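Local coordinates for coelenterazine-binding protein with bound coelenterazine (Renilla muelleri, PDB 2HPS) that binds the luciferin coelenterazine and probably makes it available to luciferase and oxygen only when calcium is bound, at residues Y11-R22 and A177-D186; A40-K48 and A126-D134. All coordinates share one frame; numbering follows the deposited sequence.

Contact 1: Y11-R22 and A177-D186. With CTZ (c2-hydroxy-coelenterazine), chain B.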
# COMPACT_ATOMS: atom_id res chain seq x y z
N TYR A 11 -8.19 -14.65 5.07
CA TYR A 11 -7.23 -14.28 4.03
C TYR A 11 -7.11 -12.75 3.92
O TYR A 11 -6.01 -12.21 3.83
CB TYR A 11 -7.64 -14.90 2.68
CG TYR A 11 -6.71 -14.49 1.56
CD1 TYR A 11 -5.36 -14.87 1.57
CD2 TYR A 11 -7.16 -13.65 0.54
CE1 TYR A 11 -4.48 -14.45 0.55
CE2 TYR A 11 -6.30 -13.23 -0.47
CZ TYR A 11 -4.97 -13.62 -0.46
OH TYR A 11 -4.12 -13.22 -1.47
N HIS A 12 -8.25 -12.06 3.95
CA HIS A 12 -8.21 -10.59 3.86
C HIS A 12 -7.45 -9.99 5.03
O HIS A 12 -6.60 -9.11 4.84
CB HIS A 12 -9.60 -9.99 3.75
CG HIS A 12 -9.58 -8.58 3.24
ND1 HIS A 12 -9.36 -7.50 4.07
CD2 HIS A 12 -9.66 -8.09 1.98
CE1 HIS A 12 -9.32 -6.40 3.33
NE2 HIS A 12 -9.52 -6.73 2.07
N LEU A 13 -7.70 -10.50 6.24
CA LEU A 13 -6.94 -10.01 7.41
C LEU A 13 -5.45 -10.28 7.30
O LEU A 13 -4.63 -9.50 7.78
CB LEU A 13 -7.48 -10.64 8.70
CG LEU A 13 -8.84 -10.18 9.21
CD1 LEU A 13 -9.33 -11.12 10.32
CD2 LEU A 13 -8.72 -8.74 9.76
N ARG A 14 -5.11 -11.44 6.74
CA ARG A 14 -3.70 -11.80 6.50
C ARG A 14 -3.03 -10.80 5.56
O ARG A 14 -1.92 -10.34 5.84
CB ARG A 14 -3.60 -13.21 5.93
CG ARG A 14 -2.16 -13.73 5.79
CD ARG A 14 -2.18 -15.21 5.34
NE ARG A 14 -0.83 -15.73 5.15
CZ ARG A 14 -0.07 -16.25 6.10
NH1 ARG A 14 -0.51 -16.31 7.37
NH2 ARG A 14 1.16 -16.69 5.80
N LYS A 15 -3.75 -10.40 4.51
CA LYS A 15 -3.27 -9.37 3.62
C LYS A 15 -3.08 -8.06 4.39
O LYS A 15 -2.03 -7.42 4.29
CB LYS A 15 -4.22 -9.18 2.45
CG LYS A 15 -4.19 -10.32 1.42
CD LYS A 15 -4.93 -9.96 0.15
CE LYS A 15 -6.43 -9.72 0.37
NZ LYS A 15 -7.17 -9.39 -0.94
N MSE A 16 -4.09 -7.68 5.16
CA MSE A 16 -4.05 -6.39 5.85
C MSE A 16 -2.95 -6.35 6.92
O MSE A 16 -2.30 -5.34 7.12
CB MSE A 16 -5.41 -6.02 6.44
CG MSE A 16 -6.52 -5.83 5.43
SE MSE A 16 -6.06 -4.48 4.02
CE MSE A 16 -5.73 -5.76 2.48
N LYS A 17 -2.74 -7.47 7.61
CA LYS A 17 -1.65 -7.53 8.59
C LYS A 17 -0.27 -7.37 7.93
O LYS A 17 0.65 -6.77 8.50
CB LYS A 17 -1.73 -8.83 9.41
CG LYS A 17 -0.79 -8.81 10.63
CD LYS A 17 -0.81 -10.10 11.48
CE LYS A 17 0.32 -10.05 12.52
NZ LYS A 17 0.36 -11.31 13.32
N THR A 18 -0.13 -7.89 6.72
CA THR A 18 1.12 -7.78 5.97
C THR A 18 1.37 -6.29 5.65
O THR A 18 2.47 -5.76 5.84
CB THR A 18 1.04 -8.65 4.71
OG1 THR A 18 0.79 -10.01 5.13
CG2 THR A 18 2.34 -8.60 3.92
N ARG A 19 0.30 -5.62 5.23
CA ARG A 19 0.34 -4.19 4.93
C ARG A 19 0.68 -3.40 6.20
O ARG A 19 1.52 -2.51 6.19
CB ARG A 19 -1.03 -3.75 4.41
CG ARG A 19 -1.16 -2.26 4.17
CD ARG A 19 -2.59 -1.96 3.72
NE ARG A 19 -2.90 -0.53 3.88
CZ ARG A 19 -4.13 -0.02 3.97
NH1 ARG A 19 -5.21 -0.81 3.89
NH2 ARG A 19 -4.29 1.28 4.10
N MSE A 20 0.04 -3.74 7.31
CA MSE A 20 0.23 -2.97 8.52
C MSE A 20 1.61 -3.16 9.10
O MSE A 20 2.17 -2.23 9.72
CB MSE A 20 -0.85 -3.29 9.53
CG MSE A 20 -2.25 -2.88 9.10
SE MSE A 20 -2.37 -0.95 8.87
CE MSE A 20 -2.15 -0.65 7.07
N GLN A 21 2.19 -4.34 8.88
CA GLN A 21 3.53 -4.61 9.38
C GLN A 21 4.55 -3.70 8.71
O GLN A 21 5.59 -3.42 9.30
CB GLN A 21 3.93 -6.08 9.24
CG GLN A 21 3.32 -6.93 10.33
CD GLN A 21 4.14 -8.14 10.75
OE1 GLN A 21 5.12 -8.53 10.11
NE2 GLN A 21 3.72 -8.74 11.84
N ARG A 22 4.23 -3.23 7.50
CA ARG A 22 5.09 -2.27 6.81
C ARG A 22 5.10 -0.91 7.51
O ARG A 22 6.06 -0.14 7.34
CB ARG A 22 4.68 -2.11 5.34
CG ARG A 22 4.85 -3.39 4.52
CD ARG A 22 6.29 -3.89 4.54
NE ARG A 22 7.24 -2.81 4.25
CZ ARG A 22 8.56 -2.91 4.40
NH1 ARG A 22 9.33 -1.87 4.13
NH2 ARG A 22 9.11 -4.05 4.82
N ALA A 177 -2.10 -10.31 -5.39
CA ALA A 177 -2.33 -9.91 -3.99
C ALA A 177 -1.29 -10.52 -3.06
O ALA A 177 -0.88 -9.92 -2.07
CB ALA A 177 -3.73 -10.27 -3.56
N ASN A 178 -0.84 -11.74 -3.39
CA ASN A 178 0.22 -12.39 -2.62
C ASN A 178 1.60 -11.74 -2.76
O ASN A 178 2.50 -12.05 -1.98
CB ASN A 178 0.33 -13.87 -3.01
CG ASN A 178 -0.78 -14.75 -2.39
OD1 ASN A 178 -1.58 -14.31 -1.53
ND2 ASN A 178 -0.82 -16.02 -2.83
N ALA A 179 1.75 -10.84 -3.74
CA ALA A 179 3.06 -10.25 -4.03
C ALA A 179 3.18 -8.76 -3.72
O ALA A 179 4.28 -8.27 -3.45
CB ALA A 179 3.43 -10.49 -5.48
N PHE A 180 2.05 -8.05 -3.77
CA PHE A 180 2.02 -6.57 -3.70
C PHE A 180 2.77 -6.00 -2.49
O PHE A 180 3.52 -5.02 -2.63
CB PHE A 180 0.57 -6.07 -3.72
CG PHE A 180 0.40 -4.57 -3.93
CD1 PHE A 180 1.26 -3.85 -4.75
CD2 PHE A 180 -0.68 -3.90 -3.33
CE1 PHE A 180 1.08 -2.47 -4.93
CE2 PHE A 180 -0.87 -2.53 -3.52
CZ PHE A 180 0.01 -1.81 -4.32
N TYR A 181 2.52 -6.61 -1.32
CA TYR A 181 3.19 -6.25 -0.07
C TYR A 181 4.17 -7.33 0.39
O TYR A 181 4.46 -7.47 1.61
CB TYR A 181 2.13 -5.95 1.00
CG TYR A 181 1.65 -4.52 0.93
CD1 TYR A 181 2.25 -3.52 1.70
CD2 TYR A 181 0.59 -4.16 0.08
CE1 TYR A 181 1.81 -2.21 1.64
CE2 TYR A 181 0.14 -2.83 0.02
CZ TYR A 181 0.76 -1.88 0.81
OH TYR A 181 0.33 -0.57 0.75
N GLY A 182 4.70 -8.09 -0.57
CA GLY A 182 5.62 -9.21 -0.28
C GLY A 182 4.94 -10.42 0.35
O GLY A 182 3.71 -10.51 0.39
N ASP A 183 5.75 -11.36 0.83
CA ASP A 183 5.22 -12.62 1.34
C ASP A 183 4.32 -12.31 2.53
O ASP A 183 4.72 -11.59 3.45
CB ASP A 183 6.34 -13.57 1.76
CG ASP A 183 7.19 -14.05 0.59
OD1 ASP A 183 6.73 -14.01 -0.59
OD2 ASP A 183 8.32 -14.50 0.87
N LEU A 184 3.11 -12.86 2.51
CA LEU A 184 2.14 -12.55 3.56
C LEU A 184 2.62 -13.08 4.89
O LEU A 184 3.26 -14.14 4.98
CB LEU A 184 0.73 -13.09 3.24
CG LEU A 184 0.05 -12.62 1.93
CD1 LEU A 184 -1.41 -13.12 1.84
CD2 LEU A 184 0.11 -11.10 1.76
N VAL A 185 2.33 -12.30 5.92
CA VAL A 185 2.83 -12.58 7.26
C VAL A 185 1.79 -13.34 8.09
O VAL A 185 0.59 -13.14 7.96
CB VAL A 185 3.32 -11.31 8.03
CG1 VAL A 185 4.37 -10.55 7.18
CG2 VAL A 185 2.17 -10.39 8.42
N ASP A 186 2.29 -14.26 9.13
CA ASP A 186 1.42 -14.86 10.18
C ASP A 186 1.03 -13.84 11.25
O ASP A 186 -0.09 -13.89 11.74
CB ASP A 186 2.13 -16.05 10.80
CG ASP A 186 2.47 -17.14 9.81
OD1 ASP A 186 3.46 -17.86 10.08
OD2 ASP A 186 1.76 -17.34 8.79
N1 CTZ B . 3.91 0.12 0.37
C2 CTZ B . 4.51 0.61 1.49
C3 CTZ B . 5.48 -0.43 1.82
N4 CTZ B . 5.44 -1.43 0.95
C5 CTZ B . 6.13 -2.58 0.87
C6 CTZ B . 5.84 -3.47 -0.16
N7 CTZ B . 4.89 -3.19 -1.07
C8 CTZ B . 4.18 -2.04 -1.03
C9 CTZ B . 4.47 -1.10 0.08
C10 CTZ B . 4.20 1.92 2.18
C11 CTZ B . 2.77 1.82 2.67
C12 CTZ B . 1.79 2.63 2.09
C13 CTZ B . 0.47 2.55 2.51
C14 CTZ B . 0.14 1.65 3.52
C15 CTZ B . 1.12 0.83 4.10
C16 CTZ B . 2.44 0.91 3.67
O17 CTZ B . -1.15 1.57 3.93
O18 CTZ B . 6.29 -0.41 2.83
C19 CTZ B . 6.62 -4.73 -0.27
C20 CTZ B . 7.06 -5.42 0.85
C21 CTZ B . 7.80 -6.59 0.71
C22 CTZ B . 8.13 -7.07 -0.57
C23 CTZ B . 7.71 -6.38 -1.70
C24 CTZ B . 6.95 -5.20 -1.55
O25 CTZ B . 8.86 -8.21 -0.68
C26 CTZ B . 3.08 -1.70 -2.02
C27 CTZ B . 3.70 -1.06 -3.24
C28 CTZ B . 3.46 0.27 -3.56
C29 CTZ B . 4.05 0.82 -4.70
C30 CTZ B . 4.90 0.03 -5.49
C31 CTZ B . 5.13 -1.31 -5.17
C32 CTZ B . 4.52 -1.86 -4.04

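Contact 2: A40-K48 and A126-D134. With CTZ (c2-hydroxy-coelenterazine), chain B.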
# COMPACT_ATOMS: atom_id res chain seq x y z
N ALA A 40 4.46 8.76 4.20
CA ALA A 40 4.17 9.90 3.32
C ALA A 40 5.40 10.82 3.17
O ALA A 40 5.67 11.33 2.08
CB ALA A 40 2.94 10.67 3.83
N VAL A 41 6.15 11.02 4.25
CA VAL A 41 7.39 11.82 4.17
C VAL A 41 8.44 11.16 3.26
O VAL A 41 9.12 11.83 2.47
CB VAL A 41 7.97 12.08 5.58
CG1 VAL A 41 9.41 12.60 5.49
CG2 VAL A 41 7.08 13.07 6.35
N ARG A 42 8.59 9.84 3.37
CA ARG A 42 9.52 9.13 2.50
C ARG A 42 9.08 9.24 1.03
O ARG A 42 9.93 9.39 0.14
CB ARG A 42 9.65 7.68 2.96
CG ARG A 42 10.40 7.54 4.31
CD ARG A 42 10.52 6.06 4.64
NE ARG A 42 11.33 5.82 5.85
CZ ARG A 42 11.42 4.62 6.41
NH1 ARG A 42 10.75 3.60 5.87
NH2 ARG A 42 12.16 4.44 7.50
N ILE A 43 7.77 9.17 0.80
CA ILE A 43 7.20 9.28 -0.56
C ILE A 43 7.55 10.66 -1.15
O ILE A 43 8.06 10.76 -2.27
CB ILE A 43 5.66 9.04 -0.55
CG1 ILE A 43 5.37 7.55 -0.34
CG2 ILE A 43 5.01 9.53 -1.87
CD1 ILE A 43 3.93 7.24 0.05
N ALA A 44 7.31 11.71 -0.37
CA ALA A 44 7.57 13.08 -0.82
C ALA A 44 9.06 13.29 -1.17
O ALA A 44 9.40 13.98 -2.14
CB ALA A 44 7.11 14.07 0.25
N LYS A 45 9.93 12.71 -0.36
CA LYS A 45 11.38 12.86 -0.58
C LYS A 45 11.85 12.21 -1.88
O LYS A 45 12.53 12.85 -2.69
CB LYS A 45 12.15 12.30 0.62
CG LYS A 45 13.65 12.57 0.57
CD LYS A 45 14.30 12.17 1.91
CE LYS A 45 15.61 12.90 2.17
NZ LYS A 45 16.09 12.58 3.56
N ILE A 46 11.48 10.95 -2.11
CA ILE A 46 11.97 10.25 -3.30
C ILE A 46 11.37 10.88 -4.58
O ILE A 46 12.05 10.99 -5.59
CB ILE A 46 11.71 8.71 -3.23
CG1 ILE A 46 12.36 7.98 -4.42
CG2 ILE A 46 10.22 8.38 -3.14
CD1 ILE A 46 13.86 7.97 -4.39
N ALA A 47 10.11 11.32 -4.50
CA ALA A 47 9.44 11.92 -5.67
C ALA A 47 9.83 13.40 -5.87
O ALA A 47 9.48 14.01 -6.90
CB ALA A 47 7.93 11.77 -5.56
N LYS A 48 10.54 13.96 -4.90
CA LYS A 48 10.89 15.38 -4.88
C LYS A 48 9.63 16.26 -5.05
O LYS A 48 9.62 17.21 -5.85
CB LYS A 48 11.95 15.70 -5.94
CG LYS A 48 13.28 14.92 -5.76
CD LYS A 48 14.44 15.57 -6.51
N ALA A 126 13.47 2.17 -7.15
CA ALA A 126 13.89 3.38 -6.40
C ALA A 126 12.80 3.82 -5.44
O ALA A 126 13.08 4.16 -4.27
CB ALA A 126 14.25 4.52 -7.36
N PHE A 127 11.56 3.79 -5.91
CA PHE A 127 10.42 4.18 -5.08
C PHE A 127 10.20 3.20 -3.92
O PHE A 127 10.10 3.59 -2.75
CB PHE A 127 9.14 4.35 -5.90
CG PHE A 127 7.93 4.68 -5.07
CD1 PHE A 127 7.60 6.00 -4.79
CD2 PHE A 127 7.15 3.66 -4.52
CE1 PHE A 127 6.50 6.31 -4.00
CE2 PHE A 127 6.04 3.96 -3.74
CZ PHE A 127 5.73 5.28 -3.47
N LEU A 128 10.14 1.92 -4.25
CA LEU A 128 9.87 0.90 -3.25
C LEU A 128 10.95 0.86 -2.16
O LEU A 128 10.65 0.69 -0.99
CB LEU A 128 9.71 -0.46 -3.92
CG LEU A 128 9.33 -1.58 -2.96
CD1 LEU A 128 8.05 -1.23 -2.16
CD2 LEU A 128 9.13 -2.87 -3.76
N GLN A 129 12.22 1.02 -2.56
CA GLN A 129 13.31 1.01 -1.59
C GLN A 129 13.45 2.33 -0.81
O GLN A 129 14.15 2.38 0.21
CB GLN A 129 14.62 0.62 -2.26
CG GLN A 129 14.57 -0.85 -2.71
CD GLN A 129 15.89 -1.30 -3.30
OE1 GLN A 129 16.50 -0.56 -4.07
NE2 GLN A 129 16.35 -2.49 -2.92
N ALA A 130 12.82 3.38 -1.30
CA ALA A 130 12.72 4.62 -0.52
C ALA A 130 11.67 4.47 0.57
O ALA A 130 11.92 4.81 1.73
CB ALA A 130 12.42 5.82 -1.42
N VAL A 131 10.50 3.93 0.23
CA VAL A 131 9.46 3.74 1.26
C VAL A 131 9.87 2.62 2.20
O VAL A 131 9.57 2.67 3.40
CB VAL A 131 8.02 3.55 0.70
CG1 VAL A 131 7.68 4.70 -0.27
CG2 VAL A 131 7.86 2.22 0.03
N GLY A 132 10.58 1.63 1.65
CA GLY A 132 11.02 0.46 2.42
C GLY A 132 12.51 0.17 2.22
O GLY A 132 12.88 -0.77 1.52
N PRO A 133 13.37 0.98 2.85
CA PRO A 133 14.83 0.84 2.70
C PRO A 133 15.39 -0.48 3.24
O PRO A 133 16.53 -0.85 2.93
CB PRO A 133 15.40 2.04 3.47
CG PRO A 133 14.26 2.53 4.35
CD PRO A 133 12.98 2.10 3.72
N ASP A 134 14.59 -1.17 4.03
CA ASP A 134 14.95 -2.49 4.55
C ASP A 134 14.84 -3.58 3.46
O ASP A 134 15.36 -4.69 3.63
CB ASP A 134 14.03 -2.84 5.73
CG ASP A 134 12.57 -2.79 5.35
OD1 ASP A 134 12.11 -1.72 4.88
OD2 ASP A 134 11.87 -3.83 5.49
N1 CTZ B . 3.91 0.12 0.37
C2 CTZ B . 4.51 0.61 1.49
C3 CTZ B . 5.48 -0.43 1.82
N4 CTZ B . 5.44 -1.43 0.95
C5 CTZ B . 6.13 -2.58 0.87
C6 CTZ B . 5.84 -3.47 -0.16
N7 CTZ B . 4.89 -3.19 -1.07
C8 CTZ B . 4.18 -2.04 -1.03
C9 CTZ B . 4.47 -1.10 0.08
C10 CTZ B . 4.20 1.92 2.18
C11 CTZ B . 2.77 1.82 2.67
C12 CTZ B . 1.79 2.63 2.09
C13 CTZ B . 0.47 2.55 2.51
C14 CTZ B . 0.14 1.65 3.52
C15 CTZ B . 1.12 0.83 4.10
C16 CTZ B . 2.44 0.91 3.67
O17 CTZ B . -1.15 1.57 3.93
O18 CTZ B . 6.29 -0.41 2.83
C19 CTZ B . 6.62 -4.73 -0.27
C20 CTZ B . 7.06 -5.42 0.85
C21 CTZ B . 7.80 -6.59 0.71
C22 CTZ B . 8.13 -7.07 -0.57
C23 CTZ B . 7.71 -6.38 -1.70
C24 CTZ B . 6.95 -5.20 -1.55
O25 CTZ B . 8.86 -8.21 -0.68
C26 CTZ B . 3.08 -1.70 -2.02
C27 CTZ B . 3.70 -1.06 -3.24
C28 CTZ B . 3.46 0.27 -3.56
C29 CTZ B . 4.05 0.82 -4.70
C30 CTZ B . 4.90 0.03 -5.49
C31 CTZ B . 5.13 -1.31 -5.17
C32 CTZ B . 4.52 -1.86 -4.04
O HOH W 1 11.43 0.58 6.38

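Contact 1: Y11-R22 and A177-D186
Beyond a turn at Tyr181-Gly182, the tail runs extended through residues 183-185 across helix 6-21, and its closest backbone approach is Thr18 to Val185, CA atoms 5.3 Å apart. Here Val185 N gives a nearly straight hydrogen bond of 2.9 Å (168°) to Thr18 OG1, which donates to Arg14 O. With Thr18 OG1 turned beside its own backbone N (chi1 -59°), CG2 packs near Tyr181 O. Farther out, in one of the two conformers of Asp186, Arg14 grips it end-on: NH1 and NH2 both reach OD2, the former at 2.9 Å, on its anti side. One turn earlier, Tyr11 OH donates to Asn178 OD1 over 2.8 Å, from above the carbonyl plane, while Tyr11 CE1 touches Leu184 CD1. The Tyr181 ring lies between Arg19 and the ligand: Arg19 CG packs on one face in a CH-pi contact, and CTZ C8 lies over the other. Arg19 NE then reaches CTZ O17 at 2.7 Å, and Arg22 NE, whose guanidinium also forms a salt bridge with Asp134, donates to CTZ O18 at 2.9 Å. The bond at Thr18 thus fastens the tail across the helix, while Tyr181 and the two arginines shape the coelenterazine pocket.

Contact 2: A40-K48 and A126-D134
Arg42 leans across the C-terminal end of helix 121-131, and its side chain is the polar part of this contact. CB starts 3.9 Å from Ala130 O, CG passes the same carbonyl, and CD comes within 3.5 Å of Ala130 O. An extended chain from CG to NE then carries the guanidinium past the helix end, where NH1 donates to Val131 O at 2.9 Å. That bond is bent (138° at the hydrogen): the oxygen lies near the guanidinium plane, but the nitrogen sits above the carbonyl plane. Pro133 lies over one guanidinium face, with CD 3.4 Å from Arg42 NH1. NH1 also donates to a water that in turn donates to Asp134 OD1. With alanine in place of Arg42, Val131 O is likely to lose this donor, and the water its link from the arginine to Asp134. Alongside the arginine, the rest is apolar. Ile46 CB presses on Ala130 CB at 3.5 Å, while Ile46 CG2 meets Phe127 CD1. Ile43 CG1 meets both Val131 CG1, at 3.7 Å, and Phe127 CZ, and Val131 CG1 lies over a face of the Phe127 ring. The two helical segments run roughly antiparallel, at 142° with axes 9.0 Å apart, joining a helix of EF-hand 1 to one of EF-hand 3; Ile43 also packs on helix 51-68, and both Ile43 and Phe127 touch helix 102-111.

Contact 2 is nested along the chain inside the loop closed by contact 1, and their centres lie 19 Å apart. They meet directly through a salt bridge, Arg22 NH2 to Asp134 OD2 at 2.8 Å, while Arg22 NH1 packs on Gly132 CA at 3.3 Å. Asp134 therefore serves both contacts, through Arg22 on one side and the water to Arg42 on the other. Coelenterazine is the second bridge: 11-22 and 177-186 supply polar and aromatic partners, whereas 126-134 adds apolar wall, Leu128 CD1 lying 3.7 Å from CTZ C6 and Phe127 CE2 3.8 Å from CTZ C29. Tyr36 OH, outside both contacts, adds another hydrogen bond to the ligand.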